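Local coordinates for protein histone-lysine N-methyltransferase SETMAR (Homo sapiens, PDB 3F2K) that joins a histone H3 lysine methyltransferase to a DNA-binding mariner transposase domain, the part described here, and acts in DNA double-strand break repair, at residues 12-17 / 215-220; 22-27 / 148-153; 169-174 / 200-205; 73-78 / 189-194. All coordinates share one frame; numbering follows the deposited sequence.

How the contacts relate
The four contacts lie in the mariner transposase domain, whose five-stranded mixed sheet bears the magnesium ligand Asp38 on strand 34-43, with Asp130 just beyond strand 126-128. Contacts 1 and 2 share helix 8-27 and touch where Ile22 CD1 meets Val218 CG2 at 4.1 Å. Contacts 3 and 4, with centres about 12 Å apart, abut through Leu172 CD2 and Phe191 CE1, 4.0 Å apart; Phe169 also packs on Ile77. Helix 202-219 runs from contact 3 to contact 1, whose centres are about 24 Å apart. Contact 4 lies close to the metal site: the Ile77 side chain is about 6 Å from that of Asp38 and about 10 Å from the magnesium ion.

Contact 1 of 4, residues 12-17 / 215-220; sequences NRRFEV and QKCVDC
Phe15 on Val218 and Arg14 on Cys217 join two helices of the RNase H-like transposase domain: the segments of helix 8-27 and helix 202-219 have axes 8.7 Å apart and cross at -131°. With CG anti to the backbone N (chi1 180°), the Phe15 ring lies beside the last helical turn and slants across Val218. Its CE1 corner reaches Val218 CG1 at 3.7 Å and lies 3.4 Å from Val218 O, while CZ also touches that methyl. A flat, long aromatic suits this place because its ring can lie along the other helix and meet both the methyl and the backbone oxygen. An alanine at Phe15 is likely to leave Val218 CG1 without its aromatic neighbour and open a gap between the helices at this level. Cys217, small and only weakly polar, suits a place facing the other helix, its CB directed toward it. Arg14 bends at chi3, bringing its guanidinium back past that sulfur at an oblique tilt. The charged end is bound beyond the two segments: Asp160 forms a salt bridge with NH2, Ser158 bonds NH1, and the backbone oxygens of Gly222 and Ser223 take NE and NH2, so the arginine also fastens the C-terminal tail. Nearer the backbone, Cys217 SG rests 3.7 Å from Arg14 CB and equally near Arg14 O.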
loop_
_atom_site.group_PDB
_atom_site.type_symbol
_atom_site.label_atom_id
_atom_site.label_comp_id
_atom_site.label_asym_id
_atom_site.label_seq_id
_atom_site.Cartn_x
_atom_site.Cartn_y
_atom_site.Cartn_z
ATOM N N ASN A 12 21.415 6.154 0.540
ATOM C CA ASN A 12 21.956 5.404 -0.619
ATOM C C ASN A 12 20.981 4.370 -1.178
ATOM O O ASN A 12 20.771 4.326 -2.378
ATOM C CB ASN A 12 23.303 4.761 -0.264
ATOM C CG ASN A 12 24.390 5.809 -0.059
ATOM O OD1 ASN A 12 24.175 6.997 -0.328
ATOM N ND2 ASN A 12 25.535 5.381 0.464
ATOM N N ARG A 13 20.400 3.550 -0.299
ATOM C CA ARG A 13 19.381 2.595 -0.730
ATOM C C ARG A 13 18.175 3.259 -1.411
ATOM O O ARG A 13 17.678 2.768 -2.425
ATOM C CB ARG A 13 18.875 1.817 0.486
ATOM C CG ARG A 13 17.940 0.668 0.097
ATOM C CD ARG A 13 18.668 -0.438 -0.684
ATOM N NE ARG A 13 17.726 -1.539 -0.962
ATOM C CZ ARG A 13 17.592 -2.115 -2.144
ATOM N NH1 ARG A 13 18.378 -1.747 -3.134
ATOM N NH2 ARG A 13 16.693 -3.088 -2.321
ATOM N N ARG A 14 17.673 4.352 -0.825
ATOM C CA ARG A 14 16.567 5.132 -1.422
ATOM C C ARG A 14 16.953 5.646 -2.788
ATOM O O ARG A 14 16.143 5.519 -3.741
ATOM C CB ARG A 14 16.112 6.331 -0.545
ATOM C CG ARG A 14 15.497 5.875 0.794
ATOM C CD ARG A 14 15.329 7.048 1.790
ATOM N NE ARG A 14 14.750 8.236 1.150
ATOM C CZ ARG A 14 13.449 8.511 1.020
ATOM N NH1 ARG A 14 12.494 7.604 1.368
ATOM N NH2 ARG A 14 13.108 9.666 0.432
ATOM N N PHE A 15 18.176 6.146 -2.906
ATOM C CA PHE A 15 18.601 6.736 -4.179
ATOM C C PHE A 15 18.703 5.612 -5.213
ATOM O O PHE A 15 18.206 5.775 -6.306
ATOM C CB PHE A 15 19.939 7.449 -4.028
ATOM C CG PHE A 15 20.460 8.081 -5.303
ATOM C CD1 PHE A 15 20.407 9.461 -5.453
ATOM C CD2 PHE A 15 21.016 7.300 -6.328
ATOM C CE1 PHE A 15 20.867 10.094 -6.631
ATOM C CE2 PHE A 15 21.487 7.895 -7.529
ATOM C CZ PHE A 15 21.455 9.306 -7.668
ATOM N N GLU A 16 19.327 4.490 -4.835
ATOM C CA GLU A 16 19.576 3.360 -5.724
ATOM C C GLU A 16 18.241 2.834 -6.255
ATOM O O GLU A 16 18.029 2.739 -7.488
ATOM C CB GLU A 16 20.395 2.287 -4.948
ATOM C CG GLU A 16 20.925 0.995 -5.715
ATOM C CD GLU A 16 21.604 -0.112 -4.754
ATOM O OE1 GLU A 16 21.265 -0.259 -3.533
ATOM O OE2 GLU A 16 22.487 -0.892 -5.241
ATOM N N VAL A 17 17.336 2.539 -5.339
ATOM C CA VAL A 17 15.993 1.998 -5.747
ATOM C C VAL A 17 15.209 2.973 -6.585
ATOM O O VAL A 17 14.657 2.586 -7.607
ATOM C CB VAL A 17 15.136 1.606 -4.527
ATOM C CG1 VAL A 17 13.787 1.205 -4.990
ATOM C CG2 VAL A 17 15.761 0.442 -3.768
ATOM N N GLN A 215 11.929 10.577 -8.707
ATOM C CA GLN A 215 12.836 11.613 -9.225
ATOM C C GLN A 215 13.212 12.624 -8.173
ATOM O O GLN A 215 14.357 13.084 -8.115
ATOM C CB GLN A 215 12.252 12.329 -10.460
ATOM C CG GLN A 215 13.298 13.261 -11.184
ATOM C CD GLN A 215 14.525 12.506 -11.626
ATOM O OE1 GLN A 215 14.425 11.538 -12.381
ATOM N NE2 GLN A 215 15.714 12.938 -11.166
ATOM N N LYS A 216 12.264 12.958 -7.325
ATOM C CA LYS A 216 12.541 13.953 -6.272
ATOM C C LYS A 216 13.535 13.362 -5.307
ATOM O O LYS A 216 14.456 14.062 -4.801
ATOM C CB LYS A 216 11.264 14.316 -5.546
ATOM C CG LYS A 216 10.321 15.234 -6.345
ATOM C CD LYS A 216 9.191 15.600 -5.424
ATOM C CE LYS A 216 8.013 16.167 -6.190
ATOM N NZ LYS A 216 7.112 16.724 -5.112
ATOM N N CYS A 217 13.403 12.039 -5.090
ATOM C CA CYS A 217 14.311 11.304 -4.213
ATOM C C CYS A 217 15.715 11.315 -4.816
ATOM O O CYS A 217 16.679 11.688 -4.123
ATOM C CB CYS A 217 13.809 9.874 -3.946
ATOM S SG CYS A 217 14.991 8.925 -2.892
ATOM N N VAL A 218 15.803 11.071 -6.131
ATOM C CA VAL A 218 17.110 11.160 -6.817
ATOM C C VAL A 218 17.675 12.610 -6.710
ATOM O O VAL A 218 18.914 12.810 -6.424
ATOM C CB VAL A 218 16.973 10.674 -8.279
ATOM C CG1 VAL A 218 18.266 11.014 -9.097
ATOM C CG2 VAL A 218 16.727 9.095 -8.320
ATOM N N ASP A 219 16.792 13.590 -6.914
ATOM C CA ASP A 219 17.194 15.020 -6.914
ATOM C C ASP A 219 17.782 15.440 -5.567
ATOM O O ASP A 219 18.672 16.323 -5.512
ATOM C CB ASP A 219 16.056 15.946 -7.305
ATOM C CG ASP A 219 15.657 15.841 -8.787
ATOM O OD1 ASP A 219 16.470 15.419 -9.628
ATOM O OD2 ASP A 219 14.497 16.207 -9.092
ATOM N N CYS A 220 17.263 14.841 -4.492
ATOM C CA CYS A 220 17.698 15.111 -3.123
ATOM C C CYS A 220 18.739 14.094 -2.619
ATOM O O CYS A 220 19.004 13.993 -1.428
ATOM C CB CYS A 220 16.457 15.086 -2.220
ATOM S SG CYS A 220 15.266 16.385 -2.589
#

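Contact 2 of 4, residues 22-27 / 148-153; sequences ILRNHN and GYEVLP
Arg24 and Glu150 form an end-on, two-pronged salt bridge. NH1 gives a hydrogen bond to Glu150 OE2 at 2.6 Å, and NH2 gives one to Glu150 OE1 at 2.8 Å, the second the straighter with an N-H...O angle of 170°. Each oxygen accepts through its syn lone pair, and the guanidinium and carboxylate planes are only 7° apart, so the paired bonds hold both groups flat and oppose their rotation. The side chains approach from opposite directions. Arg24 is extended, with CG anti to the backbone N (chi1 -179°), and this full reach suits arginine to bridging backbones whose nearest CA atoms, those of Arg24 and Leu152, are 11.0 Å apart. Glutamate supplies the matching reach from the strand.

Packing is slight by comparison: Leu152 CD1 lies 3.8 Å from Arg24 NH1, meeting the guanidinium obliquely. Phe30 adds a cation-pi contact to the same arginine.

The bridge ties the C-terminal end of helix 8-27 to strand 150-151, an outermost strand of the sheet. Strand 126-128 lies alongside, its Ile126 touching Arg24, Glu150 and Leu152, while Ile22 and Asn25 pack on helix 202-219.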
loop_
_atom_site.group_PDB
_atom_site.type_symbol
_atom_site.label_atom_id
_atom_site.label_comp_id
_atom_site.label_asym_id
_atom_site.label_seq_id
_atom_site.Cartn_x
_atom_site.Cartn_y
_atom_site.Cartn_z
ATOM N N ILE A 22 12.868 4.402 -11.806
ATOM C CA ILE A 22 12.581 5.348 -12.869
ATOM C C ILE A 22 13.077 4.804 -14.221
ATOM O O ILE A 22 12.320 4.859 -15.171
ATOM C CB ILE A 22 13.231 6.745 -12.668
ATOM C CG1 ILE A 22 12.775 7.359 -11.382
ATOM C CG2 ILE A 22 12.833 7.702 -13.813
ATOM C CD1 ILE A 22 13.683 8.661 -10.971
ATOM N N LEU A 23 14.320 4.333 -14.299
ATOM C CA LEU A 23 14.860 3.760 -15.548
ATOM C C LEU A 23 14.105 2.515 -15.996
ATOM O O LEU A 23 13.750 2.393 -17.197
ATOM C CB LEU A 23 16.345 3.488 -15.412
ATOM C CG LEU A 23 17.221 4.760 -15.315
ATOM C CD1 LEU A 23 18.527 4.250 -14.692
ATOM C CD2 LEU A 23 17.425 5.190 -16.779
ATOM N N ARG A 24 13.775 1.621 -15.033
ATOM C CA ARG A 24 12.944 0.464 -15.380
ATOM C C ARG A 24 11.607 0.871 -16.055
ATOM O O ARG A 24 11.214 0.327 -17.107
ATOM C CB ARG A 24 12.674 -0.423 -14.140
ATOM C CG ARG A 24 11.819 -1.657 -14.533
ATOM C CD ARG A 24 11.653 -2.619 -13.328
ATOM N NE ARG A 24 10.676 -3.667 -13.621
ATOM C CZ ARG A 24 10.268 -4.622 -12.789
ATOM N NH1 ARG A 24 10.780 -4.733 -11.552
ATOM N NH2 ARG A 24 9.332 -5.493 -13.236
ATOM N N ASN A 25 10.888 1.794 -15.432
ATOM C CA ASN A 25 9.620 2.211 -16.004
ATOM C C ASN A 25 9.812 2.907 -17.365
ATOM O O ASN A 25 8.957 2.765 -18.244
ATOM C CB ASN A 25 8.914 3.149 -15.059
ATOM C CG ASN A 25 7.477 3.339 -15.389
ATOM O OD1 ASN A 25 6.682 2.389 -15.345
ATOM N ND2 ASN A 25 7.098 4.594 -15.685
ATOM N N HIS A 26 10.897 3.647 -17.532
ATOM C CA HIS A 26 11.131 4.277 -18.869
ATOM C C HIS A 26 11.381 3.172 -19.936
ATOM O O HIS A 26 10.818 3.191 -21.054
ATOM C CB HIS A 26 12.282 5.273 -18.781
ATOM C CG HIS A 26 12.645 5.912 -20.107
ATOM N ND1 HIS A 26 11.808 6.782 -20.772
ATOM C CD2 HIS A 26 13.749 5.783 -20.887
ATOM C CE1 HIS A 26 12.378 7.164 -21.906
ATOM N NE2 HIS A 26 13.562 6.579 -21.993
ATOM N N ASN A 27 12.194 2.201 -19.571
ATOM C CA ASN A 27 12.520 1.089 -20.420
ATOM C C ASN A 27 11.343 0.206 -20.766
ATOM O O ASN A 27 11.211 -0.213 -21.924
ATOM C CB ASN A 27 13.644 0.237 -19.792
ATOM C CG ASN A 27 14.997 0.979 -19.767
ATOM O OD1 ASN A 27 15.257 1.805 -20.615
ATOM N ND2 ASN A 27 15.870 0.613 -18.829
ATOM N N GLY A 148 2.256 -16.003 -8.724
ATOM C CA GLY A 148 2.898 -15.297 -9.878
ATOM C C GLY A 148 3.186 -13.820 -9.656
ATOM O O GLY A 148 3.310 -13.080 -10.622
ATOM N N TYR A 149 3.374 -13.401 -8.386
ATOM C CA TYR A 149 3.671 -11.937 -8.051
ATOM C C TYR A 149 5.159 -11.662 -8.002
ATOM O O TYR A 149 5.908 -12.329 -7.286
ATOM C CB TYR A 149 3.020 -11.507 -6.701
ATOM C CG TYR A 149 1.533 -11.252 -6.728
ATOM C CD1 TYR A 149 1.015 -9.957 -6.555
ATOM C CD2 TYR A 149 0.602 -12.330 -6.825
ATOM C CE1 TYR A 149 -0.345 -9.716 -6.582
ATOM C CE2 TYR A 149 -0.769 -12.099 -6.872
ATOM C CZ TYR A 149 -1.238 -10.767 -6.770
ATOM O OH TYR A 149 -2.579 -10.528 -6.801
ATOM N N GLU A 150 5.633 -10.701 -8.818
ATOM C CA GLU A 150 6.917 -10.123 -8.568
ATOM C C GLU A 150 6.796 -9.150 -7.360
ATOM O O GLU A 150 5.730 -8.576 -7.128
ATOM C CB GLU A 150 7.367 -9.357 -9.820
ATOM C CG GLU A 150 8.691 -8.711 -9.620
ATOM C CD GLU A 150 9.076 -7.723 -10.767
ATOM O OE1 GLU A 150 8.414 -7.717 -11.833
ATOM O OE2 GLU A 150 10.058 -6.966 -10.491
ATOM N N VAL A 151 7.879 -9.005 -6.590
ATOM C CA VAL A 151 7.883 -7.962 -5.544
ATOM C C VAL A 151 8.830 -6.841 -5.964
ATOM O O VAL A 151 9.988 -7.083 -6.338
ATOM C CB VAL A 151 8.255 -8.517 -4.154
ATOM C CG1 VAL A 151 8.267 -7.355 -3.076
ATOM C CG2 VAL A 151 7.160 -9.560 -3.695
ATOM N N LEU A 152 8.319 -5.606 -5.887
ATOM C CA LEU A 152 9.095 -4.440 -6.267
ATOM C C LEU A 152 10.096 -4.096 -5.131
ATOM O O LEU A 152 9.764 -4.247 -3.910
ATOM C CB LEU A 152 8.139 -3.294 -6.622
ATOM C CG LEU A 152 8.562 -2.177 -7.545
ATOM C CD1 LEU A 152 8.897 -2.720 -8.972
ATOM C CD2 LEU A 152 7.487 -1.060 -7.523
ATOM N N PRO A 153 11.355 -3.797 -5.508
ATOM C CA PRO A 153 12.319 -3.333 -4.553
ATOM C C PRO A 153 11.689 -2.123 -3.796
ATOM O O PRO A 153 11.072 -1.274 -4.422
ATOM C CB PRO A 153 13.504 -2.825 -5.470
ATOM C CG PRO A 153 13.353 -3.687 -6.709
ATOM C CD PRO A 153 11.902 -3.830 -6.893
#

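Contact 3 of 4, residues 169-174 / 200-205; sequences FKHLNN and TDFYAT
His171 and Phe202 meet as an offset edge-to-face aromatic pair, with ring centroids 5.3 Å apart and planes at 75°. Phenylalanine provides the edge: its CE1 comes over one face of the imidazole, 3.6 Å from His171 CD2, and CZ follows close behind. The torsions explain the approach. Phe202 holds CG anti to its backbone N (chi1 173°), which sends the ring outward from the first turn of its helix; His171 instead has CG anti to the carbonyl carbon (chi1 -71°), turning a face to the incoming edge. Polarised ring hydrogens of a phenylalanine suit the pi face of a histidine. A serine in place of His171 would probably leave the CE1-CZ edge of Phe202 without its facing ring, opening a gap between the helices.

His167, one turn earlier, meets both rings and bonds Phe202 O through NE2. The pair thus joins helix 163-176 to the start of helix 202-219, with helix 184-196 adjoining through Phe194 on His171, and strand 34-43 touched by Phe169 and Leu172.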
loop_
_atom_site.group_PDB
_atom_site.type_symbol
_atom_site.label_atom_id
_atom_site.label_comp_id
_atom_site.label_asym_id
_atom_site.label_seq_id
_atom_site.Cartn_x
_atom_site.Cartn_y
_atom_site.Cartn_z
ATOM N N PHE A 169 -3.664 7.025 2.693
ATOM C CA PHE A 169 -3.714 7.334 4.102
ATOM C C PHE A 169 -3.756 8.834 4.404
ATOM O O PHE A 169 -4.353 9.241 5.376
ATOM C CB PHE A 169 -2.579 6.603 4.897
ATOM C CG PHE A 169 -2.808 5.054 5.012
ATOM C CD1 PHE A 169 -4.063 4.510 4.765
ATOM C CD2 PHE A 169 -1.782 4.178 5.362
ATOM C CE1 PHE A 169 -4.282 3.121 4.831
ATOM C CE2 PHE A 169 -2.020 2.752 5.449
ATOM C CZ PHE A 169 -3.251 2.263 5.172
ATOM N N LYS A 170 -3.093 9.621 3.573
ATOM C CA LYS A 170 -3.134 11.066 3.698
ATOM C C LYS A 170 -4.571 11.572 3.592
ATOM O O LYS A 170 -5.073 12.292 4.489
ATOM C CB LYS A 170 -2.247 11.682 2.624
ATOM C CG LYS A 170 -2.432 13.179 2.399
ATOM C CD LYS A 170 -1.580 13.686 1.267
ATOM C CE LYS A 170 -1.865 13.031 -0.090
ATOM N NZ LYS A 170 -0.703 13.331 -1.086
ATOM N N HIS A 171 -5.256 11.132 2.558
ATOM C CA HIS A 171 -6.657 11.492 2.357
ATOM C C HIS A 171 -7.612 10.893 3.417
ATOM O O HIS A 171 -8.595 11.559 3.875
ATOM C CB HIS A 171 -7.086 11.106 0.978
ATOM C CG HIS A 171 -6.486 11.970 -0.083
ATOM N ND1 HIS A 171 -6.871 13.280 -0.267
ATOM C CD2 HIS A 171 -5.470 11.752 -0.947
ATOM C CE1 HIS A 171 -6.161 13.817 -1.242
ATOM N NE2 HIS A 171 -5.287 12.918 -1.662
ATOM N N LEU A 172 -7.292 9.689 3.874
ATOM C CA LEU A 172 -8.056 9.080 4.985
ATOM C C LEU A 172 -7.880 9.884 6.284
ATOM O O LEU A 172 -8.892 10.134 6.947
ATOM C CB LEU A 172 -7.620 7.636 5.232
ATOM C CG LEU A 172 -8.347 6.863 6.376
ATOM C CD1 LEU A 172 -9.886 6.700 6.060
ATOM C CD2 LEU A 172 -7.669 5.478 6.477
ATOM N N ASN A 173 -6.652 10.267 6.644
ATOM C CA ASN A 173 -6.427 11.157 7.798
ATOM C C ASN A 173 -7.293 12.404 7.714
ATOM O O ASN A 173 -7.942 12.778 8.705
ATOM C CB ASN A 173 -4.965 11.545 7.937
ATOM C CG ASN A 173 -4.092 10.368 8.373
ATOM O OD1 ASN A 173 -4.584 9.407 8.933
ATOM N ND2 ASN A 173 -2.798 10.468 8.133
ATOM N N ASN A 174 -7.311 13.044 6.558
ATOM C CA ASN A 174 -8.191 14.234 6.354
ATOM C C ASN A 174 -9.655 13.901 6.685
ATOM O O ASN A 174 -10.309 14.594 7.504
ATOM C CB ASN A 174 -8.081 14.808 4.937
ATOM C CG ASN A 174 -6.738 15.446 4.652
ATOM O OD1 ASN A 174 -6.004 15.836 5.564
ATOM N ND2 ASN A 174 -6.408 15.557 3.356
ATOM N N THR A 200 -13.396 7.626 -9.696
ATOM C CA THR A 200 -12.738 6.480 -10.377
ATOM C C THR A 200 -11.227 6.652 -10.663
ATOM O O THR A 200 -10.521 5.634 -10.770
ATOM C CB THR A 200 -13.494 6.123 -11.685
ATOM O OG1 THR A 200 -13.408 7.244 -12.578
ATOM C CG2 THR A 200 -14.970 5.771 -11.410
ATOM N N ASP A 201 -10.719 7.916 -10.766
ATOM C CA ASP A 201 -9.316 8.255 -11.049
ATOM C C ASP A 201 -8.450 8.449 -9.783
ATOM O O ASP A 201 -7.241 8.734 -9.890
ATOM C CB ASP A 201 -9.227 9.629 -11.793
ATOM C CG ASP A 201 -9.857 10.759 -10.999
ATOM O OD1 ASP A 201 -11.084 10.670 -10.719
ATOM O OD2 ASP A 201 -9.138 11.733 -10.592
ATOM N N PHE A 202 -9.076 8.341 -8.606
ATOM C CA PHE A 202 -8.375 8.592 -7.374
ATOM C C PHE A 202 -7.141 7.710 -7.190
ATOM O O PHE A 202 -6.039 8.187 -6.765
ATOM C CB PHE A 202 -9.333 8.458 -6.197
ATOM C CG PHE A 202 -8.661 8.536 -4.837
ATOM C CD1 PHE A 202 -8.233 9.753 -4.361
ATOM C CD2 PHE A 202 -8.452 7.378 -4.073
ATOM C CE1 PHE A 202 -7.630 9.863 -3.044
ATOM C CE2 PHE A 202 -7.824 7.417 -2.780
ATOM C CZ PHE A 202 -7.374 8.678 -2.276
ATOM N N TYR A 203 -7.328 6.419 -7.457
ATOM C CA TYR A 203 -6.213 5.460 -7.298
ATOM C C TYR A 203 -5.072 5.737 -8.278
ATOM O O TYR A 203 -3.905 5.698 -7.905
ATOM C CB TYR A 203 -6.765 4.010 -7.317
ATOM C CG TYR A 203 -7.775 3.834 -6.197
ATOM C CD1 TYR A 203 -7.343 3.618 -4.852
ATOM C CD2 TYR A 203 -9.144 3.945 -6.444
ATOM C CE1 TYR A 203 -8.233 3.526 -3.809
ATOM C CE2 TYR A 203 -10.078 3.823 -5.393
ATOM C CZ TYR A 203 -9.593 3.593 -4.080
ATOM O OH TYR A 203 -10.436 3.445 -3.048
ATOM N N ALA A 204 -5.427 6.060 -9.514
ATOM C CA ALA A 204 -4.440 6.249 -10.565
ATOM C C ALA A 204 -3.471 7.354 -10.167
ATOM O O ALA A 204 -2.267 7.247 -10.459
ATOM C CB ALA A 204 -5.121 6.577 -11.872
ATOM N N THR A 205 -4.040 8.382 -9.516
ATOM C CA THR A 205 -3.263 9.528 -8.978
ATOM C C THR A 205 -2.115 9.038 -8.102
ATOM O O THR A 205 -0.971 9.445 -8.289
ATOM C CB THR A 205 -4.119 10.510 -8.179
ATOM O OG1 THR A 205 -5.208 11.006 -8.975
ATOM C CG2 THR A 205 -3.296 11.734 -7.705
#

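Contact 4 of 4, residues 73-78 / 189-194; sequences VMVTIW and NAFQEF
Phe191 reaches from helix 184-196 to strand 72-80 and meets Val75 and Ile77 in a wholly apolar contact. Its CB points toward the strand, and CG stands anti to the backbone N (chi1 -176°), so the ring projects straight from the helix. CB and CG make the span; contact with the strand begins farther out. CE1 and CE2, on the two sides of the ring, are each 4.2 Å from the same methyl, Val75 CG2. That methyl sits over the ring centre in a CH-pi contact, 4.1 Å from the centroid and 12° off the ring normal. At the tip, CZ touches Val75 CG2 and also Ile77 CD1, the latter at 4.0 Å and near the ring plane. One methyl covers a face while another abuts the edge.

The residue types follow from the spacing. Val75 and Ile77 are two apart on a strand and both point toward the helix; the shorter valine sets its methyl against the ring face, whereas the isoleucine, extended through CG1 (chi2 176°), carries its CD1 slantwise to the CZ edge. Phenylalanine bridges a separation of 9.0 Å between the CA atoms of Val75 and Phe191. Tyr87 meets the Phe191 ring edge-to-face, and Val168 and Phe169 of helix 163-176 pack on Ile77. Such helix-on-sheet packing is characteristic of the RNase H-like fold of DDE-type transposases, here beside the strand that bears the magnesium ligand Asp38.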
loop_
_atom_site.group_PDB
_atom_site.type_symbol
_atom_site.label_atom_id
_atom_site.label_comp_id
_atom_site.label_asym_id
_atom_site.label_seq_id
_atom_site.Cartn_x
_atom_site.Cartn_y
_atom_site.Cartn_z
ATOM N N VAL A 73 -8.348 0.103 15.527
ATOM C CA VAL A 73 -8.494 -1.118 14.759
ATOM C C VAL A 73 -7.510 -0.965 13.588
ATOM O O VAL A 73 -7.385 0.132 13.023
ATOM C CB VAL A 73 -9.978 -1.350 14.303
ATOM C CG1 VAL A 73 -10.542 -0.123 13.511
ATOM C CG2 VAL A 73 -10.156 -2.681 13.526
HETATM N N MSE A 74 -6.806 -2.042 13.259
HETATM C CA MSE A 74 -5.931 -2.057 12.083
HETATM C C MSE A 74 -6.652 -2.419 10.803
HETATM O O MSE A 74 -7.381 -3.399 10.728
HETATM C CB MSE A 74 -4.767 -3.023 12.293
HETATM C CG MSE A 74 -3.770 -2.992 11.178
HETATM SE SE MSE A 74 -2.309 -4.212 11.661
HETATM C CE MSE A 74 -2.697 -5.639 10.414
ATOM N N VAL A 75 -6.401 -1.619 9.775
ATOM C CA VAL A 75 -6.920 -1.889 8.416
ATOM C C VAL A 75 -5.717 -2.134 7.497
ATOM O O VAL A 75 -4.597 -1.598 7.719
ATOM C CB VAL A 75 -7.857 -0.742 7.904
ATOM C CG1 VAL A 75 -7.076 0.597 7.703
ATOM C CG2 VAL A 75 -8.631 -1.155 6.592
ATOM N N THR A 76 -5.935 -2.961 6.487
ATOM C CA THR A 76 -4.991 -3.219 5.418
ATOM C C THR A 76 -5.853 -2.973 4.152
ATOM O O THR A 76 -7.011 -3.423 4.039
ATOM C CB THR A 76 -4.400 -4.652 5.484
ATOM O OG1 THR A 76 -3.859 -4.889 6.807
ATOM C CG2 THR A 76 -3.293 -4.811 4.419
ATOM N N ILE A 77 -5.310 -2.166 3.269
ATOM C CA ILE A 77 -5.940 -1.864 1.985
ATOM C C ILE A 77 -4.992 -2.236 0.850
ATOM O O ILE A 77 -3.771 -1.963 0.882
ATOM C CB ILE A 77 -6.393 -0.375 1.881
ATOM C CG1 ILE A 77 -7.185 -0.151 0.560
ATOM C CG2 ILE A 77 -5.221 0.564 2.018
ATOM C CD1 ILE A 77 -7.765 1.260 0.383
ATOM N N TRP A 78 -5.569 -2.850 -0.170
ATOM C CA TRP A 78 -4.890 -3.287 -1.325
ATOM C C TRP A 78 -5.549 -2.640 -2.544
ATOM O O TRP A 78 -6.758 -2.724 -2.728
ATOM C CB TRP A 78 -5.062 -4.831 -1.490
ATOM C CG TRP A 78 -4.647 -5.666 -0.266
ATOM C CD1 TRP A 78 -5.347 -5.838 0.902
ATOM C CD2 TRP A 78 -3.485 -6.418 -0.153
ATOM N NE1 TRP A 78 -4.691 -6.675 1.732
ATOM C CE2 TRP A 78 -3.516 -7.034 1.116
ATOM C CE3 TRP A 78 -2.372 -6.628 -1.005
ATOM C CZ2 TRP A 78 -2.483 -7.826 1.577
ATOM C CZ3 TRP A 78 -1.357 -7.395 -0.550
ATOM C CH2 TRP A 78 -1.430 -8.030 0.718
ATOM N N ASN A 189 -17.515 1.326 9.134
ATOM C CA ASN A 189 -18.492 2.046 8.327
ATOM C C ASN A 189 -17.899 3.371 7.829
ATOM O O ASN A 189 -18.193 3.760 6.712
ATOM C CB ASN A 189 -19.780 2.339 9.107
ATOM C CG ASN A 189 -20.618 1.095 9.379
ATOM O OD1 ASN A 189 -20.546 0.086 8.665
ATOM N ND2 ASN A 189 -21.454 1.181 10.426
ATOM N N ALA A 190 -17.121 4.069 8.655
ATOM C CA ALA A 190 -16.495 5.337 8.209
ATOM C C ALA A 190 -15.401 5.065 7.111
ATOM O O ALA A 190 -15.318 5.760 6.095
ATOM C CB ALA A 190 -15.960 6.084 9.372
ATOM N N PHE A 191 -14.601 4.009 7.303
ATOM C CA PHE A 191 -13.669 3.619 6.248
ATOM C C PHE A 191 -14.407 3.275 4.946
ATOM O O PHE A 191 -13.992 3.646 3.843
ATOM C CB PHE A 191 -12.770 2.462 6.744
ATOM C CG PHE A 191 -11.746 2.077 5.761
ATOM C CD1 PHE A 191 -10.531 2.790 5.699
ATOM C CD2 PHE A 191 -12.020 1.084 4.812
ATOM C CE1 PHE A 191 -9.544 2.462 4.733
ATOM C CE2 PHE A 191 -11.062 0.782 3.829
ATOM C CZ PHE A 191 -9.837 1.459 3.796
ATOM N N GLN A 192 -15.525 2.561 5.050
ATOM C CA GLN A 192 -16.304 2.251 3.887
ATOM C C GLN A 192 -16.824 3.490 3.159
ATOM O O GLN A 192 -16.726 3.571 1.923
ATOM C CB GLN A 192 -17.466 1.313 4.228
ATOM C CG GLN A 192 -18.246 0.889 2.996
ATOM C CD GLN A 192 -19.060 -0.359 3.265
ATOM O OE1 GLN A 192 -19.973 -0.337 4.094
ATOM N NE2 GLN A 192 -18.750 -1.449 2.549
ATOM N N GLU A 193 -17.404 4.426 3.901
ATOM C CA GLU A 193 -17.877 5.667 3.295
ATOM C C GLU A 193 -16.688 6.432 2.671
ATOM O O GLU A 193 -16.839 7.100 1.643
ATOM C CB GLU A 193 -18.522 6.561 4.340
ATOM N N PHE A 194 -15.529 6.360 3.309
ATOM C CA PHE A 194 -14.349 6.995 2.758
ATOM C C PHE A 194 -14.009 6.406 1.375
ATOM O O PHE A 194 -13.889 7.113 0.366
ATOM C CB PHE A 194 -13.140 6.814 3.681
ATOM C CG PHE A 194 -11.840 7.219 3.013
ATOM C CD1 PHE A 194 -11.564 8.572 2.768
ATOM C CD2 PHE A 194 -10.920 6.256 2.596
ATOM C CE1 PHE A 194 -10.380 8.943 2.138
ATOM C CE2 PHE A 194 -9.713 6.613 1.939
ATOM C CZ PHE A 194 -9.442 7.969 1.711
#